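PDB 6J3A: gamma-glutamyltranspeptidase from Streptomyces lincolnensis, which probably acts as an LmbA-like gamma-glutamyltranspeptidase homologue of the Ntn-hydrolase type, a transferase whose exact substrate is not established. Local coordinates for residues T3-L8 with Q611-G616; P494-G499 with L511-A516; D507-H512 with A535-N540; E586-A591 with A604-G609. All blocks are in the same frame, centred on the assembly; numbering follows the deposited sequence.

Interaction 1: T3-L8 with Q611-G616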
loop_
_atom_site.group_PDB
_atom_site.type_symbol
_atom_site.label_atom_id
_atom_site.label_comp_id
_atom_site.label_asym_id
_atom_site.label_seq_id
_atom_site.Cartn_x
_atom_site.Cartn_y
_atom_site.Cartn_z
ATOM N N THR A 3 3.437 11.940 -2.858
ATOM C CA THR A 3 3.016 10.800 -3.662
ATOM C C THR A 3 1.960 10.023 -2.896
ATOM O O THR A 3 1.982 9.944 -1.662
ATOM C CB THR A 3 4.178 9.852 -4.001
ATOM O OG1 THR A 3 4.816 9.419 -2.798
ATOM C CG2 THR A 3 5.199 10.542 -4.886
ATOM N N THR A 4 1.066 9.411 -3.660
ATOM C CA THR A 4 -0.117 8.741 -3.134
ATOM C C THR A 4 0.230 7.524 -2.270
ATOM O O THR A 4 -0.560 7.111 -1.427
ATOM C CB THR A 4 -1.032 8.282 -4.282
ATOM O OG1 THR A 4 -0.332 7.352 -5.125
ATOM C CG2 THR A 4 -1.513 9.486 -5.105
ATOM N N ARG A 5 1.407 6.957 -2.519
ATOM C CA ARG A 5 2.002 5.914 -1.694
ATOM C C ARG A 5 3.483 6.216 -1.585
ATOM O O ARG A 5 4.001 7.118 -2.248
ATOM C CB ARG A 5 1.820 4.539 -2.323
ATOM C CG ARG A 5 0.386 4.053 -2.352
ATOM C CD ARG A 5 -0.022 3.813 -3.784
ATOM N NE ARG A 5 -1.463 3.740 -3.953
ATOM C CZ ARG A 5 -2.130 2.704 -4.452
ATOM N NH1 ARG A 5 -3.438 2.781 -4.569
ATOM N NH2 ARG A 5 -1.514 1.594 -4.839
ATOM N N PRO A 6 4.179 5.490 -0.714
ATOM C CA PRO A 6 5.621 5.645 -0.797
ATOM C C PRO A 6 6.142 4.756 -1.900
ATOM O O PRO A 6 5.466 3.804 -2.298
ATOM C CB PRO A 6 6.119 5.175 0.567
ATOM C CG PRO A 6 5.006 4.380 1.163
ATOM C CD PRO A 6 3.735 4.721 0.460
ATOM N N THR A 7 7.315 5.087 -2.419
ATOM C CA THR A 7 8.098 4.102 -3.130
ATOM C C THR A 7 8.686 3.250 -2.014
ATOM O O THR A 7 9.626 3.662 -1.348
ATOM C CB THR A 7 9.201 4.723 -3.993
ATOM O OG1 THR A 7 8.629 5.668 -4.901
ATOM C CG2 THR A 7 9.896 3.648 -4.784
ATOM N N LEU A 8 8.086 2.086 -1.780
ATOM C CA LEU A 8 8.537 1.187 -0.705
ATOM C C LEU A 8 10.006 0.830 -0.896
ATOM O O LEU A 8 10.458 0.698 -2.019
ATOM C CB LEU A 8 7.718 -0.107 -0.662
ATOM C CG LEU A 8 6.187 -0.046 -0.613
ATOM C CD1 LEU A 8 5.634 -1.446 -0.385
ATOM C CD2 LEU A 8 5.693 0.911 0.451
ATOM N N GLN A 611 -6.936 -0.095 -6.632
ATOM C CA GLN A 611 -6.851 -1.537 -6.831
ATOM C C GLN A 611 -5.406 -2.018 -6.902
ATOM O O GLN A 611 -5.022 -2.948 -6.182
ATOM C CB GLN A 611 -7.614 -1.909 -8.102
ATOM C CG GLN A 611 -7.888 -3.389 -8.280
ATOM C CD GLN A 611 -8.510 -3.686 -9.632
ATOM O OE1 GLN A 611 -8.106 -4.624 -10.316
ATOM N NE2 GLN A 611 -9.476 -2.859 -10.042
ATOM N N GLY A 612 -4.626 -1.398 -7.786
ATOM C CA GLY A 612 -3.197 -1.646 -7.891
ATOM C C GLY A 612 -2.515 -1.367 -6.563
ATOM O O GLY A 612 -2.890 -0.430 -5.834
ATOM N N TYR A 613 -1.525 -2.188 -6.223
ATOM C CA TYR A 613 -0.907 -2.094 -4.906
ATOM C C TYR A 613 0.447 -2.792 -4.874
ATOM O O TYR A 613 0.598 -3.892 -5.432
ATOM C CB TYR A 613 -1.847 -2.676 -3.828
ATOM C CG TYR A 613 -1.742 -1.987 -2.474
ATOM C CD1 TYR A 613 -2.066 -0.621 -2.323
ATOM C CD2 TYR A 613 -1.341 -2.700 -1.338
ATOM C CE1 TYR A 613 -1.978 0.012 -1.075
ATOM C CE2 TYR A 613 -1.252 -2.084 -0.088
ATOM C CZ TYR A 613 -1.567 -0.732 0.051
ATOM O OH TYR A 613 -1.464 -0.142 1.299
ATOM N N ALA A 614 1.414 -2.127 -4.234
ATOM C CA ALA A 614 2.729 -2.697 -3.965
ATOM C C ALA A 614 2.848 -3.157 -2.507
ATOM O O ALA A 614 2.275 -2.536 -1.602
ATOM C CB ALA A 614 3.821 -1.688 -4.288
ATOM N N VAL A 615 3.572 -4.253 -2.286
ATOM C CA VAL A 615 3.916 -4.695 -0.926
ATOM C C VAL A 615 5.350 -5.200 -0.873
ATOM O O VAL A 615 5.847 -5.781 -1.840
ATOM C CB VAL A 615 2.956 -5.786 -0.360
ATOM C CG1 VAL A 615 1.510 -5.336 -0.476
ATOM C CG2 VAL A 615 3.127 -7.141 -1.040
ATOM N N GLY A 616 6.004 -4.982 0.260
ATOM C CA GLY A 616 7.297 -5.599 0.524
ATOM C C GLY A 616 7.986 -5.042 1.743
ATOM O O GLY A 616 7.417 -4.213 2.466
HETATM O O HOH W 1 1.176 0.765 -3.630
#
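R5 reaches across to G612 and Y613 with a long cationic side chain, while L8 makes a second, apolar contact farther along the strand. From CB, pointed at 611-616, the R5 chain sets out with CG anti to the carbonyl carbon, and a bend at chi2 (120°) places CD. NE is held by T4 O of the second subunit. Past CZ, NH2 does most of the work: it donates to G612 O at 2.6 Å in an almost perfectly straight bond (179°), the oxygen lying in the guanidinium plane although the nitrogen stands above the carbonyl plane. R5 NH2 also gives a hydrogen to a water at 3.1 Å, which accepts another from A614 N at 3.0 Å. Y613 CE1 lies 4.1 Å above the guanidinium plane, toward its rim, with the two planes 69° apart. Arginine suits a place where several buried acceptors must be met by one flat group. L8 instead offers a methyl: its CD1 rests 3.6 Å from G616 N and 4.3 Å from A614 CB, a small residue that admits the leucine branch. Strand 613-616 pairs with strand 13-17 and is backed by helix 20-31, where W20 touches Y613; the Y613 hydroxyl bonds A614 O of the second subunit, so the contact sits at the dimer interface, with helix 529-534 flanking segment 3-8.

Interaction 2: P494-G499 with L511-A516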
loop_
_atom_site.group_PDB
_atom_site.type_symbol
_atom_site.label_atom_id
_atom_site.label_comp_id
_atom_site.label_asym_id
_atom_site.label_seq_id
_atom_site.Cartn_x
_atom_site.Cartn_y
_atom_site.Cartn_z
ATOM N N PRO A 494 20.314 -5.804 -14.391
ATOM C CA PRO A 494 18.875 -5.659 -14.147
ATOM C C PRO A 494 18.577 -4.807 -12.909
ATOM O O PRO A 494 18.988 -5.172 -11.808
ATOM C CB PRO A 494 18.403 -7.113 -13.947
ATOM C CG PRO A 494 19.448 -7.954 -14.591
ATOM C CD PRO A 494 20.730 -7.218 -14.334
ATOM N N VAL A 495 17.917 -3.662 -13.109
ATOM C CA VAL A 495 17.476 -2.790 -11.994
ATOM C C VAL A 495 15.977 -2.595 -11.798
ATOM O O VAL A 495 15.585 -2.250 -10.697
ATOM C CB VAL A 495 18.066 -1.358 -12.050
ATOM C CG1 VAL A 495 19.577 -1.408 -11.980
ATOM C CG2 VAL A 495 17.589 -0.576 -13.272
ATOM N N MET A 496 15.158 -2.747 -12.836
ATOM C CA MET A 496 13.731 -2.398 -12.744
ATOM C C MET A 496 12.904 -3.382 -13.574
ATOM O O MET A 496 13.290 -3.757 -14.683
ATOM C CB MET A 496 13.482 -0.939 -13.190
ATOM C CG MET A 496 12.066 -0.421 -12.952
ATOM S SD MET A 496 11.853 1.381 -13.079
ATOM C CE MET A 496 12.308 1.637 -14.795
ATOM N N ALA A 497 11.784 -3.816 -13.009
ATOM C CA ALA A 497 10.854 -4.731 -13.659
ATOM C C ALA A 497 9.502 -4.096 -13.515
ATOM O O ALA A 497 9.077 -3.790 -12.401
ATOM C CB ALA A 497 10.867 -6.092 -12.979
ATOM N N PHE A 498 8.818 -3.915 -14.634
ATOM C CA PHE A 498 7.608 -3.119 -14.653
ATOM C C PHE A 498 6.655 -3.511 -15.783
ATOM O O PHE A 498 6.968 -4.345 -16.642
ATOM C CB PHE A 498 7.970 -1.619 -14.680
ATOM C CG PHE A 498 8.764 -1.189 -15.880
ATOM C CD1 PHE A 498 10.104 -1.532 -16.008
ATOM C CD2 PHE A 498 8.182 -0.401 -16.870
ATOM C CE1 PHE A 498 10.842 -1.118 -17.111
ATOM C CE2 PHE A 498 8.914 0.017 -17.975
ATOM C CZ PHE A 498 10.249 -0.335 -18.090
ATOM N N GLY A 499 5.465 -2.930 -15.722
ATOM C CA GLY A 499 4.449 -3.125 -16.740
ATOM C C GLY A 499 3.129 -2.491 -16.371
ATOM O O GLY A 499 3.008 -1.808 -15.353
ATOM N N LEU A 511 6.366 3.790 -21.770
ATOM C CA LEU A 511 7.381 4.712 -22.281
ATOM C C LEU A 511 7.418 5.984 -21.443
ATOM O O LEU A 511 8.493 6.434 -21.056
ATOM C CB LEU A 511 7.162 5.091 -23.746
ATOM C CG LEU A 511 8.295 6.041 -24.201
ATOM C CD1 LEU A 511 9.438 5.262 -24.822
ATOM C CD2 LEU A 511 7.803 7.147 -25.116
ATOM N N HIS A 512 6.251 6.553 -21.158
ATOM C CA HIS A 512 6.204 7.791 -20.369
ATOM C C HIS A 512 6.783 7.525 -18.974
ATOM O O HIS A 512 7.656 8.262 -18.495
ATOM C CB HIS A 512 4.784 8.373 -20.296
ATOM C CG HIS A 512 4.076 8.397 -21.617
ATOM N ND1 HIS A 512 4.750 8.500 -22.810
ATOM C CD2 HIS A 512 2.764 8.302 -21.934
ATOM C CE1 HIS A 512 3.882 8.475 -23.806
ATOM N NE2 HIS A 512 2.670 8.356 -23.300
ATOM N N PHE A 513 6.334 6.436 -18.361
ATOM C CA PHE A 513 6.832 6.009 -17.051
ATOM C C PHE A 513 8.348 5.831 -17.010
ATOM O O PHE A 513 9.021 6.455 -16.188
ATOM C CB PHE A 513 6.162 4.699 -16.672
ATOM C CG PHE A 513 6.782 4.012 -15.505
ATOM C CD1 PHE A 513 6.598 4.501 -14.229
ATOM C CD2 PHE A 513 7.535 2.863 -15.682
ATOM C CE1 PHE A 513 7.157 3.857 -13.139
ATOM C CE2 PHE A 513 8.097 2.213 -14.600
ATOM C CZ PHE A 513 7.906 2.710 -13.325
ATOM N N PHE A 514 8.868 4.979 -17.891
ATOM C CA PHE A 514 10.301 4.679 -17.929
ATOM C C PHE A 514 11.166 5.916 -18.121
ATOM O O PHE A 514 12.202 6.040 -17.473
ATOM C CB PHE A 514 10.628 3.679 -19.025
ATOM C CG PHE A 514 12.105 3.519 -19.274
ATOM C CD1 PHE A 514 12.846 2.589 -18.550
ATOM C CD2 PHE A 514 12.750 4.299 -20.231
ATOM C CE1 PHE A 514 14.198 2.435 -18.781
ATOM C CE2 PHE A 514 14.103 4.154 -20.462
ATOM C CZ PHE A 514 14.830 3.220 -19.737
ATOM N N LEU A 515 10.764 6.808 -19.024
ATOM C CA LEU A 515 11.470 8.094 -19.179
ATOM C C LEU A 515 11.395 8.950 -17.906
ATOM O O LEU A 515 12.390 9.552 -17.474
ATOM C CB LEU A 515 10.947 8.891 -20.386
ATOM C CG LEU A 515 11.248 8.323 -21.783
ATOM C CD1 LEU A 515 10.661 9.221 -22.858
ATOM C CD2 LEU A 515 12.734 8.143 -22.028
ATOM N N ALA A 516 10.221 8.999 -17.295
ATOM C CA ALA A 516 10.093 9.703 -16.029
ATOM C C ALA A 516 11.051 9.124 -14.984
ATOM O O ALA A 516 11.765 9.881 -14.332
ATOM C CB ALA A 516 8.662 9.674 -15.540
#
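M496 and F498 on strand 494-499 meet F513 and F514 on helix 511-516 in the helix-on-sheet packing expected of the layered alpha-beta-beta-alpha sandwich of Ntn-hydrolases. Strand and helix run in nearly opposed directions, and since residues two apart on a strand face the same way, M496 and F498 both point at the helix. No hydrogen bond crosses; apolar side chains do the joining, which is why large, unbranched or flat residues suit the place. V495 and M496 form a classic beta bulge opposite A488 on the neighbouring strand. M496 makes a Met-aromatic contact: SD approaches F513 obliquely, 4.1 Å from CE2, as the two side chains slide past each other in opposite directions. Its chain then bends at chi3 (62°), which places CE 3.9 Å from F514 CD1. F498 stands with CG between its backbone N and carbonyl carbon (chi1 61°), and its ring lies across the front of both helix phenylalanines, CD2 meeting F513 and CZ meeting F514 CD1. The F498 and F513 planes are 51° apart with centroids 5.3 Å from each other, an oblique pairing. F514 also meets W268 edge-to-face, and F513 packs on A532 and I533 of helix 529-534. The nearest approach is F498 CD2, which lies by the edge of the F513 ring, 3.5 Å from CE2.

Interaction 3: D507-H512 with A535-N540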
loop_
_atom_site.group_PDB
_atom_site.type_symbol
_atom_site.label_atom_id
_atom_site.label_comp_id
_atom_site.label_asym_id
_atom_site.label_seq_id
_atom_site.Cartn_x
_atom_site.Cartn_y
_atom_site.Cartn_z
ATOM N N ASP A 507 2.399 0.168 -24.008
ATOM C CA ASP A 507 3.736 0.692 -24.308
ATOM C C ASP A 507 3.765 2.181 -24.681
ATOM O O ASP A 507 4.780 2.664 -25.188
ATOM C CB ASP A 507 4.424 -0.128 -25.410
ATOM C CG ASP A 507 5.175 -1.336 -24.875
ATOM O OD1 ASP A 507 5.594 -1.349 -23.695
ATOM O OD2 ASP A 507 5.360 -2.279 -25.672
ATOM N N GLN A 508 2.668 2.899 -24.460
ATOM C CA GLN A 508 2.710 4.359 -24.428
ATOM C C GLN A 508 2.952 4.771 -22.976
ATOM O O GLN A 508 3.889 5.511 -22.639
ATOM C CB GLN A 508 1.401 4.964 -24.942
ATOM C CG GLN A 508 0.950 4.454 -26.303
ATOM C CD GLN A 508 -0.211 5.266 -26.863
ATOM O OE1 GLN A 508 -0.119 6.496 -26.981
ATOM N NE2 GLN A 508 -1.313 4.588 -27.206
ATOM N N TRP A 509 2.096 4.253 -22.111
ATOM C CA TRP A 509 2.154 4.561 -20.698
ATOM C C TRP A 509 3.492 4.156 -20.100
ATOM O O TRP A 509 4.081 4.916 -19.335
ATOM C CB TRP A 509 1.004 3.865 -19.967
ATOM C CG TRP A 509 -0.358 4.473 -20.210
ATOM C CD1 TRP A 509 -0.654 5.763 -20.596
ATOM C CD2 TRP A 509 -1.611 3.818 -20.019
ATOM N NE1 TRP A 509 -2.019 5.929 -20.691
ATOM C CE2 TRP A 509 -2.630 4.757 -20.329
ATOM C CE3 TRP A 509 -1.978 2.518 -19.622
ATOM C CZ2 TRP A 509 -3.983 4.432 -20.261
ATOM C CZ3 TRP A 509 -3.318 2.202 -19.539
ATOM C CH2 TRP A 509 -4.309 3.154 -19.866
ATOM N N GLN A 510 3.968 2.973 -20.475
ATOM C CA GLN A 510 5.265 2.488 -20.018
ATOM C C GLN A 510 6.416 3.354 -20.508
ATOM O O GLN A 510 7.351 3.604 -19.748
ATOM C CB GLN A 510 5.503 1.040 -20.447
ATOM C CG GLN A 510 4.862 0.029 -19.533
ATOM C CD GLN A 510 4.934 -1.376 -20.083
ATOM O OE1 GLN A 510 4.184 -1.745 -21.005
ATOM N NE2 GLN A 510 5.833 -2.183 -19.516
ATOM N N LEU A 511 6.366 3.790 -21.770
ATOM C CA LEU A 511 7.381 4.712 -22.281
ATOM C C LEU A 511 7.418 5.984 -21.443
ATOM O O LEU A 511 8.493 6.434 -21.056
ATOM C CB LEU A 511 7.162 5.091 -23.746
ATOM C CG LEU A 511 8.295 6.041 -24.201
ATOM C CD1 LEU A 511 9.438 5.262 -24.822
ATOM C CD2 LEU A 511 7.803 7.147 -25.116
ATOM N N HIS A 512 6.251 6.553 -21.158
ATOM C CA HIS A 512 6.204 7.791 -20.369
ATOM C C HIS A 512 6.783 7.525 -18.974
ATOM O O HIS A 512 7.656 8.262 -18.495
ATOM C CB HIS A 512 4.784 8.373 -20.296
ATOM C CG HIS A 512 4.076 8.397 -21.617
ATOM N ND1 HIS A 512 4.750 8.500 -22.810
ATOM C CD2 HIS A 512 2.764 8.302 -21.934
ATOM C CE1 HIS A 512 3.882 8.475 -23.806
ATOM N NE2 HIS A 512 2.670 8.356 -23.300
ATOM N N ALA A 535 2.675 10.652 -11.717
ATOM C CA ALA A 535 2.763 11.693 -12.743
ATOM C C ALA A 535 1.595 11.619 -13.736
ATOM O O ALA A 535 1.192 10.516 -14.145
ATOM C CB ALA A 535 4.085 11.610 -13.484
ATOM N N PRO A 536 1.040 12.789 -14.115
ATOM C CA PRO A 536 0.056 12.823 -15.185
ATOM C C PRO A 536 0.554 12.069 -16.403
ATOM O O PRO A 536 1.681 12.302 -16.859
ATOM C CB PRO A 536 -0.093 14.320 -15.488
ATOM C CG PRO A 536 0.215 14.986 -14.198
ATOM C CD PRO A 536 1.285 14.136 -13.562
ATOM N N ASN A 537 -0.266 11.139 -16.884
ATOM C CA ASN A 537 0.070 10.311 -18.037
ATOM C C ASN A 537 -0.937 10.616 -19.148
ATOM O O ASN A 537 -1.934 11.314 -18.923
ATOM C CB ASN A 537 0.070 8.821 -17.634
ATOM C CG ASN A 537 1.061 7.978 -18.435
ATOM O OD1 ASN A 537 1.348 8.280 -19.569
ATOM N ND2 ASN A 537 1.582 6.917 -17.832
ATOM N N TRP A 538 -0.636 10.130 -20.352
ATOM C CA TRP A 538 -1.428 10.418 -21.553
ATOM C C TRP A 538 -1.245 9.301 -22.569
ATOM O O TRP A 538 -0.339 8.492 -22.439
ATOM C CB TRP A 538 -0.982 11.749 -22.185
ATOM C CG TRP A 538 0.435 11.679 -22.774
ATOM C CD1 TRP A 538 0.778 11.436 -24.080
ATOM C CD2 TRP A 538 1.669 11.801 -22.059
ATOM N NE1 TRP A 538 2.147 11.416 -24.220
ATOM C CE2 TRP A 538 2.718 11.637 -22.996
ATOM C CE3 TRP A 538 1.995 12.040 -20.716
ATOM C CZ2 TRP A 538 4.066 11.701 -22.633
ATOM C CZ3 TRP A 538 3.344 12.112 -20.353
ATOM C CH2 TRP A 538 4.360 11.939 -21.310
ATOM N N HIS A 539 -2.088 9.293 -23.595
ATOM C CA HIS A 539 -1.946 8.376 -24.741
ATOM C C HIS A 539 -2.560 8.995 -25.973
ATOM O O HIS A 539 -3.366 9.914 -25.858
ATOM C CB HIS A 539 -2.628 7.032 -24.470
ATOM C CG HIS A 539 -4.129 7.085 -24.500
ATOM N ND1 HIS A 539 -4.875 6.580 -25.544
ATOM C CD2 HIS A 539 -5.021 7.566 -23.605
ATOM C CE1 HIS A 539 -6.159 6.750 -25.285
ATOM N NE2 HIS A 539 -6.275 7.350 -24.117
ATOM N N ASN A 540 -2.188 8.478 -27.143
ATOM C CA ASN A 540 -2.891 8.798 -28.394
ATOM C C ASN A 540 -3.615 7.576 -28.956
ATOM O O ASN A 540 -3.323 6.442 -28.566
ATOM C CB ASN A 540 -1.933 9.415 -29.426
ATOM C CG ASN A 540 -1.091 8.384 -30.159
ATOM O OD1 ASN A 540 -1.562 7.731 -31.088
ATOM N ND2 ASN A 540 0.172 8.269 -29.774
HETATM O O HOH W 2 0.762 9.052 -27.257
#
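H512 and W538 form the tight half of this contact. The imidazole lies flat on the six-membered ring of the indole, centroids 3.7 Å apart and planes only 13° from parallel, while Q508 O from the preceding helical turn lies over its opposite face. The W538 CB leaves its strand away from the helix, but chi1 (68°) sets CG in the crowded position between backbone N and carbonyl carbon, and the ring comes back beneath the histidine. Both residues are flat, as a stack in so narrow a gap needs. Beside them W509 turns an edge to the strand, CD1 reaching 3.3 Å from W538 O, while its NE1 is bonded to E586 OE2. The other end is polar and hydrated but still firmly bonded, with partly exposed H539 marking the side nearer solvent. A water donates to Q508 OE1 at 2.7 Å and accepts from N540 ND2 at 2.7 Å, while N540 OD1 accepts from S542 N. Glutamine fits here because its amide both gives and takes: Q508 OE1 accepts from N540 N at 2.9 Å, and Q508 NE2 donates to N540 O at 3.1 Å, in the carbonyl plane, and also to D504 O. This paired grip imitates beta pairing, a side-chain amide of helix 506-519 binding the backbone of an edge strand, here 538-540 of a small three-stranded mixed sheet.

Interaction 4: E586-A591 with A604-G609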
loop_
_atom_site.group_PDB
_atom_site.type_symbol
_atom_site.label_atom_id
_atom_site.label_comp_id
_atom_site.label_asym_id
_atom_site.label_seq_id
_atom_site.Cartn_x
_atom_site.Cartn_y
_atom_site.Cartn_z
ATOM N N GLU A 586 -5.280 7.497 -16.422
ATOM C CA GLU A 586 -4.287 7.029 -17.409
ATOM C C GLU A 586 -3.197 6.216 -16.721
ATOM O O GLU A 586 -2.436 6.753 -15.931
ATOM C CB GLU A 586 -3.637 8.211 -18.134
ATOM C CG GLU A 586 -4.582 9.043 -18.988
ATOM C CD GLU A 586 -5.004 8.328 -20.248
ATOM O OE1 GLU A 586 -6.222 8.347 -20.560
ATOM O OE2 GLU A 586 -4.109 7.741 -20.909
ATOM N N GLY A 587 -3.149 4.924 -17.018
ATOM C CA GLY A 587 -2.072 4.037 -16.586
ATOM C C GLY A 587 -2.460 3.193 -15.398
ATOM O O GLY A 587 -3.081 3.706 -14.466
ATOM N N ARG A 588 -2.142 1.897 -15.445
ATOM C CA ARG A 588 -2.228 1.033 -14.261
ATOM C C ARG A 588 -0.850 0.442 -14.001
ATOM O O ARG A 588 -0.686 -0.773 -13.882
ATOM C CB ARG A 588 -3.279 -0.096 -14.363
ATOM C CG ARG A 588 -4.522 0.109 -15.208
ATOM C CD ARG A 588 -5.662 0.798 -14.492
ATOM N NE ARG A 588 -5.705 2.183 -14.923
ATOM C CZ ARG A 588 -6.790 2.933 -15.068
ATOM N NH1 ARG A 588 -6.638 4.179 -15.483
ATOM N NH2 ARG A 588 -8.009 2.473 -14.809
ATOM N N LEU A 589 0.133 1.322 -13.875
ATOM C CA LEU A 589 1.530 0.915 -13.754
ATOM C C LEU A 589 1.847 0.078 -12.511
ATOM O O LEU A 589 1.208 0.218 -11.465
ATOM C CB LEU A 589 2.429 2.145 -13.842
ATOM C CG LEU A 589 2.469 2.630 -15.303
ATOM C CD1 LEU A 589 2.628 4.132 -15.438
ATOM C CD2 LEU A 589 3.565 1.892 -16.058
ATOM N N CYS A 590 2.816 -0.821 -12.678
ATOM C CA CYS A 590 3.413 -1.591 -11.591
ATOM C C CYS A 590 4.909 -1.567 -11.793
ATOM O O CYS A 590 5.359 -1.620 -12.921
ATOM C CB CYS A 590 2.946 -3.033 -11.625
ATOM S SG CYS A 590 1.168 -3.202 -11.708
ATOM N N ALA A 591 5.672 -1.509 -10.707
ATOM C CA ALA A 591 7.132 -1.519 -10.791
ATOM C C ALA A 591 7.756 -2.096 -9.525
ATOM O O ALA A 591 7.274 -1.858 -8.421
ATOM C CB ALA A 591 7.669 -0.116 -11.051
ATOM N N ALA A 604 6.663 0.379 -6.332
ATOM C CA ALA A 604 5.596 1.361 -6.406
ATOM C C ALA A 604 4.406 0.730 -7.132
ATOM O O ALA A 604 4.518 -0.363 -7.696
ATOM C CB ALA A 604 6.065 2.621 -7.109
ATOM N N ALA A 605 3.266 1.409 -7.078
ATOM C CA ALA A 605 2.064 0.941 -7.759
ATOM C C ALA A 605 1.069 2.063 -8.007
ATOM O O ALA A 605 0.989 3.030 -7.254
ATOM C CB ALA A 605 1.400 -0.184 -6.979
ATOM N N ASN A 606 0.299 1.879 -9.071
ATOM C CA ASN A 606 -0.702 2.837 -9.524
ATOM C C ASN A 606 -1.864 2.987 -8.541
ATOM O O ASN A 606 -2.405 1.980 -8.082
ATOM C CB ASN A 606 -1.242 2.400 -10.884
ATOM C CG ASN A 606 -2.520 3.114 -11.255
ATOM O OD1 ASN A 606 -2.525 4.323 -11.512
ATOM N ND2 ASN A 606 -3.619 2.374 -11.261
ATOM N N PRO A 607 -2.255 4.244 -8.231
ATOM C CA PRO A 607 -3.384 4.480 -7.343
ATOM C C PRO A 607 -4.749 4.585 -8.042
ATOM O O PRO A 607 -5.780 4.536 -7.369
ATOM C CB PRO A 607 -3.019 5.815 -6.706
ATOM C CG PRO A 607 -2.361 6.550 -7.818
ATOM C CD PRO A 607 -1.635 5.521 -8.638
ATOM N N ARG A 608 -4.747 4.722 -9.365
ATOM C CA ARG A 608 -5.961 4.967 -10.128
ATOM C C ARG A 608 -6.816 3.705 -10.129
ATOM O O ARG A 608 -6.318 2.633 -10.462
ATOM C CB ARG A 608 -5.632 5.366 -11.567
ATOM C CG ARG A 608 -4.716 6.570 -11.723
ATOM C CD ARG A 608 -4.203 6.669 -13.146
ATOM N NE ARG A 608 -3.277 7.783 -13.338
ATOM C CZ ARG A 608 -1.994 7.791 -12.982
ATOM N NH1 ARG A 608 -1.433 6.735 -12.387
ATOM N NH2 ARG A 608 -1.256 8.870 -13.230
ATOM N N GLY A 609 -8.086 3.848 -9.739
ATOM C CA GLY A 609 -9.026 2.727 -9.621
ATOM C C GLY A 609 -8.952 1.998 -8.285
ATOM O O GLY A 609 -9.575 0.963 -8.120
HETATM O O HOH W 3 -0.172 4.239 -13.652
#
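A604 and A591 open the contact as an antiparallel hydrogen-bonded pair: A604 N donates to A591 O at 3.1 Å, and A591 N returns a weak bond to A604 O at 3.4 Å. Their methyls share one face of the sheet, toward F513 and helix 529-534, where little bulk can be admitted. A605 follows, a non-hydrogen-bonded partner of C590, with both side chains on the other face against S16 of strand 13-17. At N606 the pairing fades into loop, yet N606 N still reaches L589 O at 3.1 Å. CG of N606 is anti to its backbone N (chi1 165°), and the amide lies beside R588, almost parallel to its guanidinium. Alongside, G587 has phi 101°, where a CB would jam against the preceding carbonyl oxygen, so glycine fits. N606 OD1 gathers several donors: R608 NH1 at 2.8 Å, in both the carbonyl and guanidinium planes; R608 N at 3.1 Å, above the carbonyl plane; and a water at 3.2 Å that also accepts from L589 N. Asparagine suits this spot because one short side chain serves both backbone and arginine. P607 points away from 586-591 and packs on T4 of both subunits. R608 then sends its chain back across, extended to NE, and E586 O sits 2.9 Å above one guanidinium face, near the rim. The same NE forms a salt bridge with E560, probably helping to balance the buried charge. This is the open end of the antiparallel hairpin 590-594/601-605, left through an Asx turn in which N606 OD1 accepts from R608 N.

Overall arrangement
Interaction 1 brings the two chain ends together, and the other three lie between its segments in sequence. Interactions 2 and 3 share helix 506-519 and residues L511 and H512, their centres 11 Å apart, and both close before interaction 4 opens. Interaction 4 is the link among them: strand 590-594 neighbours strand 493-499 of interaction 2, E586 bonds W509 of interaction 3, and N606 and P607 pack on R5 of interaction 1, whose centre is 9 Å away. Interactions 1 and 3 stand farthest apart, centres 19 Å from each other. The helix is thus tied to both the main strands and the small mixed sheet, while interactions 1 and 4 also touch the second subunit.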